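Local coordinates for uncharacterized protein (Clostridium leptum, PDB 4PW1), which is of unknown function and folds into a nine-stranded antiparallel beta sheet surrounded by alpha-helices, at residues 38-43 / 70-75; 45-50 / 66-71; 83-88 / 97-102. All coordinates share one frame; numbering follows the deposited sequence.

Contact 1 (38-43 / 70-75)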
ATOM      1  N   GLU B  38     -20.204  -1.476   5.299  1.00 22.72           N
ATOM      2  CA  GLU B  38     -20.723  -2.801   4.989  1.00 22.00           C
ATOM      3  C   GLU B  38     -21.597  -3.301   6.164  1.00 24.80           C
ATOM      4  O   GLU B  38     -21.388  -2.929   7.297  1.00 20.94           O
ATOM      5  CB  GLU B  38     -19.585  -3.789   4.720  1.00 21.22           C
ATOM      6  CG  GLU B  38     -18.757  -3.437   3.483  1.00 21.96           C
ATOM      7  CD  GLU B  38     -17.659  -2.370   3.714  1.00 21.78           C
ATOM      8  OE1 GLU B  38     -17.437  -1.905   4.868  1.00 20.93           O
ATOM      9  OE2 GLU B  38     -17.008  -2.024   2.703  1.00 22.16           O
ATOM     10  N   GLN B  39     -22.570  -4.149   5.869  1.00 20.94           N
ATOM     11  CA  GLN B  39     -23.639  -4.480   6.802  1.00 20.15           C
ATOM     12  C   GLN B  39     -23.622  -5.969   7.126  1.00 20.38           C
ATOM     13  O   GLN B  39     -23.497  -6.817   6.219  1.00 19.29           O
ATOM     14  CB  GLN B  39     -24.997  -4.127   6.177  1.00 20.58           C
ATOM     15  CG  GLN B  39     -25.146  -2.681   5.830  1.00 20.96           C
ATOM     16  CD  GLN B  39     -25.362  -1.809   7.054  1.00 23.33           C
ATOM     17  OE1 GLN B  39     -26.148  -2.105   7.917  1.00 22.67           O
ATOM     18  NE2 GLN B  39     -24.661  -0.688   7.092  1.00 23.72           N
ATOM     19  N   GLU B  40     -23.676  -6.286   8.410  1.00 20.96           N
ATOM     20  CA  GLU B  40     -23.653  -7.668   8.841  1.00 22.09           C
ATOM     21  C   GLU B  40     -24.767  -8.439   8.172  1.00 20.83           C
ATOM     22  O   GLU B  40     -25.936  -8.021   8.211  1.00 18.79           O
ATOM     23  CB  GLU B  40     -23.904  -7.800  10.351  1.00 25.65           C
ATOM     24  CG  GLU B  40     -22.725  -7.491  11.208  1.00 34.05           C
ATOM     25  CD  GLU B  40     -22.903  -7.996  12.642  1.00 41.88           C
ATOM     26  OE1 GLU B  40     -23.836  -8.787  12.938  1.00 45.90           O
ATOM     27  OE2 GLU B  40     -22.066  -7.615  13.464  1.00 56.69           O
ATOM     28  N   LEU B  41     -24.402  -9.575   7.631  1.00 21.36           N
ATOM     29  CA  LEU B  41     -25.327 -10.430   6.919  1.00 22.47           C
ATOM     30  C   LEU B  41     -24.849 -11.868   7.146  1.00 23.42           C
ATOM     31  O   LEU B  41     -23.739 -12.227   6.716  1.00 26.45           O
ATOM     32  CB  LEU B  41     -25.266 -10.124   5.418  1.00 21.55           C
ATOM     33  CG  LEU B  41     -26.086 -11.035   4.470  1.00 26.03           C
ATOM     34  CD1 LEU B  41     -27.578 -10.890   4.734  1.00 28.31           C
ATOM     35  CD2 LEU B  41     -25.811 -10.711   3.013  1.00 29.60           C
ATOM     36  N   PHE B  42     -25.704 -12.688   7.744  1.00 22.14           N
ATOM     37  CA  PHE B  42     -25.402 -14.086   8.071  1.00 23.93           C
ATOM     38  C   PHE B  42     -25.856 -14.955   6.915  1.00 23.47           C
ATOM     39  O   PHE B  42     -27.012 -14.960   6.600  1.00 23.99           O
ATOM     40  CB  PHE B  42     -26.157 -14.564   9.343  1.00 24.77           C
ATOM     41  CG  PHE B  42     -25.925 -16.030   9.649  1.00 26.11           C
ATOM     42  CD1 PHE B  42     -24.802 -16.412  10.308  1.00 26.51           C
ATOM     43  CD2 PHE B  42     -26.832 -17.027   9.246  1.00 32.34           C
ATOM     44  CE1 PHE B  42     -24.530 -17.740  10.591  1.00 29.11           C
ATOM     45  CE2 PHE B  42     -26.562 -18.370   9.534  1.00 29.78           C
ATOM     46  CZ  PHE B  42     -25.387 -18.718  10.176  1.00 28.60           C
ATOM     47  N   GLU B  43     -24.939 -15.718   6.328  1.00 22.52           N
ATOM     48  CA  GLU B  43     -25.244 -16.701   5.313  1.00 23.67           C
ATOM     49  C   GLU B  43     -24.494 -17.959   5.700  1.00 23.79           C
ATOM     50  O   GLU B  43     -23.248 -18.001   5.703  1.00 20.61           O
ATOM     51  CB  GLU B  43     -24.753 -16.202   3.944  1.00 24.12           C
ATOM     52  CG  GLU B  43     -25.514 -14.987   3.439  1.00 25.41           C
ATOM     53  CD  GLU B  43     -24.751 -14.214   2.355  1.00 29.27           C
ATOM     54  OE1 GLU B  43     -23.606 -13.759   2.594  1.00 26.83           O
ATOM     55  OE2 GLU B  43     -25.280 -14.121   1.251  1.00 27.77           O
ATOM     56  N   LEU B  70     -18.834 -16.228  16.293  1.00 23.36           N
ATOM     57  CA  LEU B  70     -17.862 -15.151  16.100  1.00 25.89           C
ATOM     58  C   LEU B  70     -17.679 -14.774  14.629  1.00 24.91           C
ATOM     59  O   LEU B  70     -17.133 -13.727  14.309  1.00 25.18           O
ATOM     60  CB  LEU B  70     -16.507 -15.564  16.666  1.00 27.18           C
ATOM     61  CG  LEU B  70     -16.497 -15.978  18.142  1.00 30.43           C
ATOM     62  CD1 LEU B  70     -15.105 -16.403  18.544  1.00 30.75           C
ATOM     63  CD2 LEU B  70     -16.959 -14.819  19.008  1.00 31.98           C
ATOM     64  N   ILE B  71     -18.093 -15.642  13.720  1.00 25.93           N
ATOM     65  CA  ILE B  71     -17.933 -15.351  12.297  1.00 23.51           C
ATOM     66  C   ILE B  71     -19.061 -14.432  11.792  1.00 24.28           C
ATOM     67  O   ILE B  71     -20.091 -14.896  11.353  1.00 24.31           O
ATOM     68  CB  ILE B  71     -17.902 -16.650  11.493  1.00 21.08           C
ATOM     69  CG1 ILE B  71     -16.676 -17.463  11.944  1.00 22.86           C
ATOM     70  CG2 ILE B  71     -17.813 -16.378  10.005  1.00 23.14           C
ATOM     71  CD1 ILE B  71     -16.662 -18.894  11.406  1.00 22.93           C
ATOM     72  N   LYS B  72     -18.793 -13.134  11.764  1.00 23.51           N
ATOM     73  CA  LYS B  72     -19.762 -12.131  11.365  1.00 24.91           C
ATOM     74  C   LYS B  72     -19.336 -11.355  10.127  1.00 25.29           C
ATOM     75  O   LYS B  72     -18.700 -10.266  10.193  1.00 22.97           O
ATOM     76  CB  LYS B  72     -20.031 -11.208  12.543  1.00 32.29           C
ATOM     77  CG  LYS B  72     -20.713 -11.928  13.706  1.00 40.19           C
ATOM     78  CD  LYS B  72     -21.209 -10.917  14.731  1.00 58.67           C
ATOM     79  CE  LYS B  72     -20.093 -10.525  15.675  1.00 77.90           C
ATOM     80  NZ  LYS B  72     -19.808 -11.612  16.654  1.00100.13           N
ATOM     81  N   PHE B  73     -19.667 -11.927   8.978  1.00 20.25           N
ATOM     82  CA  PHE B  73     -19.408 -11.273   7.705  1.00 20.90           C
ATOM     83  C   PHE B  73     -20.243 -10.028   7.524  1.00 21.31           C
ATOM     84  O   PHE B  73     -21.377  -9.931   8.035  1.00 22.08           O
ATOM     85  CB  PHE B  73     -19.604 -12.225   6.526  1.00 21.47           C
ATOM     86  CG  PHE B  73     -18.432 -13.137   6.289  1.00 21.04           C
ATOM     87  CD1 PHE B  73     -18.311 -14.339   6.953  1.00 21.37           C
ATOM     88  CD2 PHE B  73     -17.395 -12.747   5.419  1.00 20.80           C
ATOM     89  CE1 PHE B  73     -17.219 -15.174   6.723  1.00 20.47           C
ATOM     90  CE2 PHE B  73     -16.331 -13.578   5.165  1.00 19.18           C
ATOM     91  CZ  PHE B  73     -16.236 -14.798   5.827  1.00 20.65           C
ATOM     92  N   ARG B  74     -19.639  -9.047   6.840  1.00 20.91           N
ATOM     93  CA  ARG B  74     -20.292  -7.793   6.496  1.00 22.88           C
ATOM     94  C   ARG B  74     -20.323  -7.669   4.995  1.00 20.70           C
ATOM     95  O   ARG B  74     -19.313  -7.914   4.315  1.00 20.45           O
ATOM     96  CB  ARG B  74     -19.581  -6.606   7.137  1.00 24.58           C
ATOM     97  CG  ARG B  74     -19.631  -6.656   8.652  1.00 32.30           C
ATOM     98  CD  ARG B  74     -19.339  -5.322   9.318  1.00 42.12           C
ATOM     99  NE  ARG B  74     -17.955  -4.950   9.132  1.00 70.60           N
ATOM    100  CZ  ARG B  74     -17.013  -4.981  10.073  1.00 80.61           C
ATOM    101  NH1 ARG B  74     -17.274  -5.353  11.323  1.00 68.21           N
ATOM    102  NH2 ARG B  74     -15.784  -4.613   9.753  1.00 83.06           N
ATOM    103  N   TYR B  75     -21.514  -7.360   4.490  1.00 19.91           N
ATOM    104  CA  TYR B  75     -21.822  -7.380   3.082  1.00 19.65           C
ATOM    105  C   TYR B  75     -21.699  -6.004   2.493  1.00 19.94           C
ATOM    106  O   TYR B  75     -22.154  -4.992   3.076  1.00 20.18           O
ATOM    107  CB  TYR B  75     -23.275  -7.886   2.900  1.00 20.76           C
ATOM    108  CG  TYR B  75     -23.771  -7.655   1.510  1.00 22.31           C
ATOM    109  CD1 TYR B  75     -23.416  -8.511   0.481  1.00 22.95           C
ATOM    110  CD2 TYR B  75     -24.538  -6.553   1.204  1.00 22.23           C
ATOM    111  CE1 TYR B  75     -23.841  -8.290  -0.821  1.00 23.65           C
ATOM    112  CE2 TYR B  75     -24.945  -6.313  -0.087  1.00 23.04           C
ATOM    113  CZ  TYR B  75     -24.581  -7.200  -1.102  1.00 22.47           C
ATOM    114  OH  TYR B  75     -25.015  -6.969  -2.367  1.00 20.64           O
TER
HETATM  115  O   HOH W   1     -17.948  -2.470   7.647  1.00 39.17           O
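Strand 39-40 runs antiparallel to strand 74-76, with Q39 and Y75 forming a hydrogen-bonded pair and E40 facing R74 in a non-hydrogen-bonded pair whose CA atoms are 4.1 Å apart. This is the edge of the nine-stranded antiparallel sheet, since 39-40 is one of its two outermost strands. Q39 and Y75 grip each other twice. Q39 N donates to Y75 O in the carbonyl plane, on a lone pair, at 2.9 Å. Y75 N returns a nearly straight bond to Q39 O at 2.7 Å, its nitrogen standing above that carbonyl's plane. One step on, L41 N reaches F73 O at 3.1 Å and extends the pairing past the strand. E40 and R74 share a face, their side chains crossing obliquely with CG against CG. The chain of E40 is extended beyond CG, and its carboxylate lies alongside K72, OE2 nearest the aliphatic CD, while the charged ends of the two stay apart. Beyond the strand, L41 runs side by side with Y75, pointing the same way. The CG of L41 is anti to the backbone N (chi1 174°), and its CD2 meets Y75 CB at 3.8 Å. F73 instead turns its ring toward helix 44-58, against I46 and A50. E38, just ahead of the strand, packs its CB on R74 CB at 3.7 Å, and a bend at chi2 (82°) then carries its carboxylate away from the strand pair, so that OE2 takes the backbone N of T35. The guanidinium NH2 of R74 has a weak bond to Y34 OH. A water joins what the two side chains leave apart: it donates to E38 OE1 at 2.9 Å and weakly accepts from R74 NE.

Contact 2 (45-50 / 66-71)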
ATOM      1  N   GLU B  45     -23.710 -20.964   4.526  1.00 22.29           N
ATOM      2  CA  GLU B  45     -22.683 -21.597   3.686  1.00 24.96           C
ATOM      3  C   GLU B  45     -21.365 -20.834   3.738  1.00 24.46           C
ATOM      4  O   GLU B  45     -20.276 -21.429   3.615  1.00 21.51           O
ATOM      5  CB  GLU B  45     -23.138 -21.665   2.231  1.00 28.53           C
ATOM      6  CG  GLU B  45     -24.328 -22.596   2.041  1.00 45.61           C
ATOM      7  CD  GLU B  45     -24.305 -23.303   0.699  1.00 64.21           C
ATOM      8  OE1 GLU B  45     -23.792 -24.465   0.603  1.00 72.71           O
ATOM      9  OE2 GLU B  45     -24.780 -22.670  -0.254  1.00 73.25           O
ATOM     10  N   ILE B  46     -21.457 -19.521   3.900  1.00 22.42           N
ATOM     11  CA  ILE B  46     -20.242 -18.734   3.999  1.00 20.85           C
ATOM     12  C   ILE B  46     -19.608 -18.955   5.360  1.00 20.89           C
ATOM     13  O   ILE B  46     -18.386 -19.157   5.461  1.00 20.44           O
ATOM     14  CB  ILE B  46     -20.499 -17.258   3.663  1.00 23.31           C
ATOM     15  CG1 ILE B  46     -20.745 -17.205   2.144  1.00 28.63           C
ATOM     16  CG2 ILE B  46     -19.288 -16.437   4.040  1.00 22.28           C
ATOM     17  CD1 ILE B  46     -21.177 -15.885   1.597  1.00 38.38           C
ATOM     18  N   VAL B  47     -20.440 -19.002   6.392  1.00 20.75           N
ATOM     19  CA  VAL B  47     -19.943 -19.266   7.726  1.00 19.89           C
ATOM     20  C   VAL B  47     -19.252 -20.632   7.830  1.00 22.68           C
ATOM     21  O   VAL B  47     -18.165 -20.729   8.346  1.00 20.66           O
ATOM     22  CB  VAL B  47     -21.030 -19.076   8.775  1.00 21.30           C
ATOM     23  CG1 VAL B  47     -20.511 -19.468  10.163  1.00 23.04           C
ATOM     24  CG2 VAL B  47     -21.493 -17.620   8.778  1.00 20.73           C
ATOM     25  N   SER B  48     -19.878 -21.677   7.285  1.00 21.64           N
ATOM     26  CA  SER B  48     -19.301 -22.990   7.300  1.00 22.24           C
ATOM     27  C   SER B  48     -17.965 -23.006   6.588  1.00 23.27           C
ATOM     28  O   SER B  48     -16.981 -23.551   7.098  1.00 26.05           O
ATOM     29  CB  SER B  48     -20.289 -23.964   6.613  1.00 25.81           C
ATOM     30  OG  SER B  48     -19.643 -25.178   6.523  1.00 31.85           O
ATOM     31  N   PHE B  49     -17.910 -22.403   5.400  1.00 21.26           N
ATOM     32  CA  PHE B  49     -16.680 -22.329   4.685  1.00 20.37           C
ATOM     33  C   PHE B  49     -15.576 -21.582   5.484  1.00 20.16           C
ATOM     34  O   PHE B  49     -14.400 -21.995   5.498  1.00 18.64           O
ATOM     35  CB  PHE B  49     -16.901 -21.655   3.325  1.00 23.57           C
ATOM     36  CG  PHE B  49     -15.622 -21.444   2.558  1.00 22.52           C
ATOM     37  CD1 PHE B  49     -15.080 -22.452   1.804  1.00 21.61           C
ATOM     38  CD2 PHE B  49     -14.964 -20.225   2.612  1.00 21.39           C
ATOM     39  CE1 PHE B  49     -13.885 -22.274   1.118  1.00 21.71           C
ATOM     40  CE2 PHE B  49     -13.764 -20.040   1.930  1.00 21.69           C
ATOM     41  CZ  PHE B  49     -13.211 -21.066   1.185  1.00 19.93           C
ATOM     42  N   ALA B  50     -15.934 -20.481   6.123  1.00 19.96           N
ATOM     43  CA  ALA B  50     -14.964 -19.710   6.906  1.00 21.11           C
ATOM     44  C   ALA B  50     -14.433 -20.506   8.143  1.00 21.96           C
ATOM     45  O   ALA B  50     -13.239 -20.470   8.448  1.00 22.47           O
ATOM     46  CB  ALA B  50     -15.588 -18.404   7.358  1.00 19.71           C
ATOM     47  N   GLU B  66     -17.744 -23.209  18.677  1.00 27.82           N
ATOM     48  CA  GLU B  66     -16.970 -22.025  19.148  1.00 27.39           C
ATOM     49  C   GLU B  66     -16.845 -20.919  18.079  1.00 26.53           C
ATOM     50  O   GLU B  66     -16.906 -19.741  18.383  1.00 30.35           O
ATOM     51  CB  GLU B  66     -15.566 -22.450  19.587  1.00 28.38           C
ATOM     52  CG  GLU B  66     -15.527 -23.590  20.598  1.00 35.23           C
ATOM     53  CD  GLU B  66     -14.137 -24.202  20.892  1.00 41.26           C
ATOM     54  OE1 GLU B  66     -13.429 -24.746  20.021  1.00 38.50           O
ATOM     55  OE2 GLU B  66     -13.758 -24.177  22.065  1.00 54.50           O
ATOM     56  N   LEU B  67     -16.674 -21.282  16.814  1.00 25.82           N
ATOM     57  CA  LEU B  67     -16.458 -20.258  15.768  1.00 24.54           C
ATOM     58  C   LEU B  67     -17.740 -19.586  15.260  1.00 28.96           C
ATOM     59  O   LEU B  67     -17.720 -18.406  14.954  1.00 23.48           O
ATOM     60  CB  LEU B  67     -15.732 -20.860  14.570  1.00 24.53           C
ATOM     61  CG  LEU B  67     -14.316 -21.336  14.914  1.00 25.68           C
ATOM     62  CD1 LEU B  67     -13.708 -21.983  13.687  1.00 23.12           C
ATOM     63  CD2 LEU B  67     -13.465 -20.156  15.432  1.00 25.86           C
ATOM     64  N   TYR B  68     -18.834 -20.348  15.117  1.00 26.92           N
ATOM     65  CA  TYR B  68     -20.058 -19.815  14.465  1.00 25.06           C
ATOM     66  C   TYR B  68     -20.535 -18.505  15.069  1.00 26.34           C
ATOM     67  O   TYR B  68     -20.740 -17.554  14.350  1.00 28.80           O
ATOM     68  CB  TYR B  68     -21.192 -20.860  14.473  1.00 25.63           C
ATOM     69  CG  TYR B  68     -21.259 -21.679  13.201  1.00 23.63           C
ATOM     70  CD1 TYR B  68     -20.131 -22.332  12.705  1.00 22.73           C
ATOM     71  CD2 TYR B  68     -22.447 -21.805  12.515  1.00 24.39           C
ATOM     72  CE1 TYR B  68     -20.167 -23.078  11.554  1.00 24.94           C
ATOM     73  CE2 TYR B  68     -22.521 -22.574  11.369  1.00 26.85           C
ATOM     74  CZ  TYR B  68     -21.397 -23.216  10.898  1.00 26.69           C
ATOM     75  OH  TYR B  68     -21.467 -23.927   9.757  1.00 27.88           O
ATOM     76  N   PRO B  69     -20.597 -18.413  16.403  1.00 28.61           N
ATOM     77  CA  PRO B  69     -21.006 -17.146  16.968  1.00 27.62           C
ATOM     78  C   PRO B  69     -20.075 -15.972  16.690  1.00 27.03           C
ATOM     79  O   PRO B  69     -20.494 -14.841  16.832  1.00 27.98           O
ATOM     80  CB  PRO B  69     -21.034 -17.412  18.481  1.00 31.06           C
ATOM     81  CG  PRO B  69     -21.150 -18.906  18.622  1.00 31.51           C
ATOM     82  CD  PRO B  69     -20.406 -19.455  17.442  1.00 32.79           C
ATOM     83  N   LEU B  70     -18.834 -16.228  16.293  1.00 23.36           N
ATOM     84  CA  LEU B  70     -17.862 -15.151  16.100  1.00 25.89           C
ATOM     85  C   LEU B  70     -17.679 -14.774  14.629  1.00 24.91           C
ATOM     86  O   LEU B  70     -17.133 -13.727  14.309  1.00 25.18           O
ATOM     87  CB  LEU B  70     -16.507 -15.564  16.666  1.00 27.18           C
ATOM     88  CG  LEU B  70     -16.497 -15.978  18.142  1.00 30.43           C
ATOM     89  CD1 LEU B  70     -15.105 -16.403  18.544  1.00 30.75           C
ATOM     90  CD2 LEU B  70     -16.959 -14.819  19.008  1.00 31.98           C
ATOM     91  N   ILE B  71     -18.093 -15.642  13.720  1.00 25.93           N
ATOM     92  CA  ILE B  71     -17.933 -15.351  12.297  1.00 23.51           C
ATOM     93  C   ILE B  71     -19.061 -14.432  11.792  1.00 24.28           C
ATOM     94  O   ILE B  71     -20.091 -14.896  11.353  1.00 24.31           O
ATOM     95  CB  ILE B  71     -17.902 -16.650  11.493  1.00 21.08           C
ATOM     96  CG1 ILE B  71     -16.676 -17.463  11.944  1.00 22.86           C
ATOM     97  CG2 ILE B  71     -17.813 -16.378  10.005  1.00 23.14           C
ATOM     98  CD1 ILE B  71     -16.662 -18.894  11.406  1.00 22.93           C
TER
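Helix 44-58 packs here against the short helix 64-67 and the turn that leads from it toward strand 74-76. No hydrogen bond crosses the contact, which rests on a CH-pi interaction and aliphatic packing. V47 is the central side chain. Its CG1, anti to the backbone N, sits over the centre of one face of the Y68 ring, 3.6 Å from the centroid and 2° off the ring normal, so the methyl is almost equidistant from all six ring carbons. The same methyl also touches I71, with V47 CG1 4.1 Å from I71 CB, and thus sits between the aromatic ring and the branched chain. I71 touches V47 and A50, three residues apart on the helix: its CD1 lies 3.9 Å from V47 O, and its CG2 meets A50 CB at 4.0 Å. Y68 runs across the helix as far as S48, where its OH comes 3.4 Å from S48 CB; the hydroxyl's hydrogen bond is with E44 OE2, one turn earlier. Around this pairing, F42 packs on V47, L67 reaches A51 and R55 of helix 44-58, and M86 of strand 80-89 lies against I71, while A50 also meets M100 of strand 95-103.

Contact 3 (83-88 / 97-102)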
ATOM      1  N   LEU B  83     -14.862 -10.361   6.419  1.00 17.86           N
ATOM      2  CA  LEU B  83     -14.691 -10.664   7.848  1.00 15.98           C
ATOM      3  C   LEU B  83     -13.446  -9.970   8.315  1.00 17.44           C
ATOM      4  O   LEU B  83     -12.323 -10.361   7.943  1.00 18.34           O
ATOM      5  CB  LEU B  83     -14.533 -12.155   8.001  1.00 16.21           C
ATOM      6  CG  LEU B  83     -14.369 -12.627   9.430  1.00 18.93           C
ATOM      7  CD1 LEU B  83     -15.678 -12.477  10.170  1.00 21.47           C
ATOM      8  CD2 LEU B  83     -13.925 -14.084   9.424  1.00 20.73           C
ATOM      9  N   LYS B  84     -13.622  -8.918   9.093  1.00 18.13           N
ATOM     10  CA  LYS B  84     -12.531  -8.042   9.487  1.00 18.55           C
ATOM     11  C   LYS B  84     -12.141  -8.251  10.937  1.00 17.54           C
ATOM     12  O   LYS B  84     -12.940  -8.067  11.834  1.00 17.09           O
ATOM     13  CB  LYS B  84     -12.907  -6.583   9.314  1.00 21.33           C
ATOM     14  CG  LYS B  84     -11.704  -5.619   9.399  1.00 25.37           C
ATOM     15  CD  LYS B  84     -12.233  -4.190   9.446  1.00 31.53           C
ATOM     16  CE  LYS B  84     -11.187  -3.160   9.101  1.00 41.81           C
ATOM     17  NZ  LYS B  84     -10.083  -3.206  10.059  1.00 46.23           N
ATOM     18  N   ASP B  85     -10.865  -8.578  11.144  1.00 18.99           N
ATOM     19  CA  ASP B  85     -10.265  -8.681  12.468  1.00 19.03           C
ATOM     20  C   ASP B  85     -11.105  -9.482  13.455  1.00 18.10           C
ATOM     21  O   ASP B  85     -11.339  -9.054  14.570  1.00 19.24           O
ATOM     22  CB  ASP B  85      -9.923  -7.286  13.007  1.00 20.30           C
ATOM     23  CG  ASP B  85      -8.798  -6.624  12.245  1.00 22.15           C
ATOM     24  OD1 ASP B  85      -7.932  -7.318  11.648  1.00 20.17           O
ATOM     25  OD2 ASP B  85      -8.765  -5.359  12.262  1.00 22.69           O
HETATM   26  N   MSE B  86     -11.493 -10.705  13.081  1.00 17.46           N
HETATM   27  CA  MSE B  86     -12.082 -11.606  14.042  1.00 19.16           C
HETATM   28  C   MSE B  86     -10.996 -12.082  15.008  1.00 21.45           C
HETATM   29  O   MSE B  86      -9.962 -12.636  14.585  1.00 20.90           O
HETATM   30  CB  MSE B  86     -12.762 -12.800  13.359  1.00 17.75           C
HETATM   31  CG  MSE B  86     -13.364 -13.722  14.366  1.00 19.86           C
HETATM   32 SE   MSE B  86     -14.235 -15.222  13.454  0.75 16.08          SE
HETATM   33  CE  MSE B  86     -12.780 -16.162  12.639  1.00 18.02           C
ATOM     34  N   ALA B  87     -11.241 -11.898  16.310  1.00 21.90           N
ATOM     35  CA  ALA B  87     -10.279 -12.186  17.363  1.00 23.60           C
ATOM     36  C   ALA B  87     -10.493 -13.583  17.870  1.00 22.47           C
ATOM     37  O   ALA B  87     -11.595 -13.926  18.249  1.00 25.75           O
ATOM     38  CB  ALA B  87     -10.403 -11.180  18.546  1.00 23.94           C
ATOM     39  N   LEU B  88      -9.467 -14.421  17.829  1.00 21.75           N
ATOM     40  CA  LEU B  88      -9.550 -15.779  18.392  1.00 22.65           C
ATOM     41  C   LEU B  88      -8.391 -16.002  19.364  1.00 22.47           C
ATOM     42  O   LEU B  88      -7.288 -15.492  19.142  1.00 20.42           O
ATOM     43  CB  LEU B  88      -9.418 -16.836  17.276  1.00 22.28           C
ATOM     44  CG  LEU B  88     -10.481 -16.832  16.195  1.00 25.45           C
ATOM     45  CD1 LEU B  88     -10.143 -17.913  15.184  1.00 24.12           C
ATOM     46  CD2 LEU B  88     -11.870 -17.104  16.767  1.00 26.22           C
ATOM     47  N   LEU B  97      -5.737 -12.653  14.879  1.00 20.52           N
ATOM     48  CA  LEU B  97      -6.753 -11.955  14.099  1.00 20.87           C
ATOM     49  C   LEU B  97      -6.882 -12.721  12.797  1.00 19.67           C
ATOM     50  O   LEU B  97      -5.877 -13.032  12.138  1.00 19.08           O
ATOM     51  CB  LEU B  97      -6.349 -10.496  13.825  1.00 20.47           C
ATOM     52  CG  LEU B  97      -6.358  -9.552  15.021  1.00 21.07           C
ATOM     53  CD1 LEU B  97      -5.903  -8.145  14.642  1.00 21.53           C
ATOM     54  CD2 LEU B  97      -7.744  -9.511  15.687  1.00 24.46           C
ATOM     55  N   VAL B  98      -8.113 -13.044  12.458  1.00 18.40           N
ATOM     56  CA  VAL B  98      -8.455 -13.617  11.187  1.00 18.90           C
ATOM     57  C   VAL B  98      -9.174 -12.575  10.331  1.00 17.55           C
ATOM     58  O   VAL B  98     -10.140 -11.947  10.786  1.00 17.22           O
ATOM     59  CB  VAL B  98      -9.397 -14.791  11.336  1.00 18.74           C
ATOM     60  CG1 VAL B  98      -9.793 -15.363   9.974  1.00 20.79           C
ATOM     61  CG2 VAL B  98      -8.771 -15.849  12.199  1.00 21.05           C
ATOM     62  N   ASN B  99      -8.723 -12.444   9.094  1.00 15.73           N
ATOM     63  CA  ASN B  99      -9.363 -11.610   8.093  1.00 15.47           C
ATOM     64  C   ASN B  99      -9.676 -12.458   6.873  1.00 15.35           C
ATOM     65  O   ASN B  99      -8.850 -13.280   6.449  1.00 15.23           O
ATOM     66  CB  ASN B  99      -8.459 -10.445   7.707  1.00 15.93           C
ATOM     67  CG  ASN B  99      -8.481  -9.363   8.752  1.00 16.97           C
ATOM     68  OD1 ASN B  99      -9.371  -8.519   8.757  1.00 15.90           O
ATOM     69  ND2 ASN B  99      -7.605  -9.475   9.729  1.00 18.07           N
HETATM   70  N   MSE B 100     -10.863 -12.260   6.300  1.00 15.04           N
HETATM   71  CA  MSE B 100     -11.235 -12.951   5.095  1.00 16.11           C
HETATM   72  C   MSE B 100     -12.108 -12.126   4.245  1.00 16.61           C
HETATM   73  O   MSE B 100     -12.770 -11.224   4.715  1.00 17.55           O
HETATM   74  CB  MSE B 100     -12.066 -14.243   5.369  1.00 16.02           C
HETATM   75  CG  MSE B 100     -11.319 -15.177   6.253  1.00 18.36           C
HETATM   76 SE   MSE B 100     -12.363 -16.922   6.501  0.75 20.06          SE
HETATM   77  CE  MSE B 100     -12.703 -17.251   4.800  1.00 13.60           C
ATOM     78  N   ALA B 101     -12.124 -12.443   2.962  1.00 16.56           N
ATOM     79  CA  ALA B 101     -13.059 -11.793   2.052  1.00 16.11           C
ATOM     80  C   ALA B 101     -13.405 -12.713   0.911  1.00 15.76           C
ATOM     81  O   ALA B 101     -12.553 -13.468   0.427  1.00 15.40           O
ATOM     82  CB  ALA B 101     -12.496 -10.515   1.503  1.00 16.84           C
ATOM     83  N   LEU B 102     -14.634 -12.561   0.447  1.00 16.82           N
ATOM     84  CA  LEU B 102     -15.113 -13.215  -0.753  1.00 19.64           C
ATOM     85  C   LEU B 102     -15.642 -12.193  -1.730  1.00 18.94           C
ATOM     86  O   LEU B 102     -16.285 -11.213  -1.334  1.00 20.85           O
ATOM     87  CB  LEU B 102     -16.242 -14.205  -0.407  1.00 22.48           C
ATOM     88  CG  LEU B 102     -15.751 -15.436   0.367  1.00 26.51           C
ATOM     89  CD1 LEU B 102     -15.799 -15.181   1.854  1.00 28.50           C
ATOM     90  CD2 LEU B 102     -16.633 -16.614   0.009  1.00 27.40           C
TER
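D85 and N99 stand side by side and point the same way, yet their carboxylate and amide planes are turned 84° apart, and two hydrogen bonds tie them together. N99 ND2 donates in its own amide plane to D85 OD1 at 2.9 Å, meeting the carboxylate from above its plane. N99 OD1 in turn accepts the backbone N of D85 at 2.8 Å, the donor again lying above the plane of the acceptor. The asparagine side chain so stands in for a backbone partner at a beta bulge in this antiparallel hairpin, where the register slips by one between L83 and M86; D85 has the left-handed backbone conformation (phi 47°, psi 53°). On both sides of the bulge regular pairing holds: L83 with M100 and M86 with V98 are hydrogen-bonded pairs, the latter with V98 N to M86 O at 2.8 Å. K84 NZ makes a weak, 3.4 Å salt bridge to D85 OD2, so the two carboxylate oxygens serve different partners. L97 lays CD1 beside D85 OD1 at 3.7 Å and shares its face of the sheet with A87. The opposite face is apolar. The selenomethionine M86 runs alongside V98, and its bend at chi3 brings CE to V98 CB at 3.9 Å, while L88 crosses V98 obliquely, CD1 on CG2. Helix 44-58 covers this face, with V54 against M86 and L88 and with A50 and S53 against the selenomethionine M100; strand 106-114 continues the sheet beyond 97-102.

Overall arrangement
Contacts 1 and 3 join strands of the same sheet, at its edge and further in, whereas contact 2 binds the covering helix 44-58 to the segment that feeds strand 74-76. Contact 2 is the buried one; it has no hydrogen bond across its segments and rests on apolar and CH-pi packing. Contact 1 is the most exposed, and contact 3 has a buried and a more open face. Both rest on backbone hydrogen bonds, to which contact 1 adds a water, weakly held on the R74 side, between opposite charges, and contact 3 a direct bond between D85 and the neutral amide of N99. L70 and I71 belong to both contacts 1 and 2, and F73 packs on L83 of contact 3. Selenium atoms link contact 3 to contact 2.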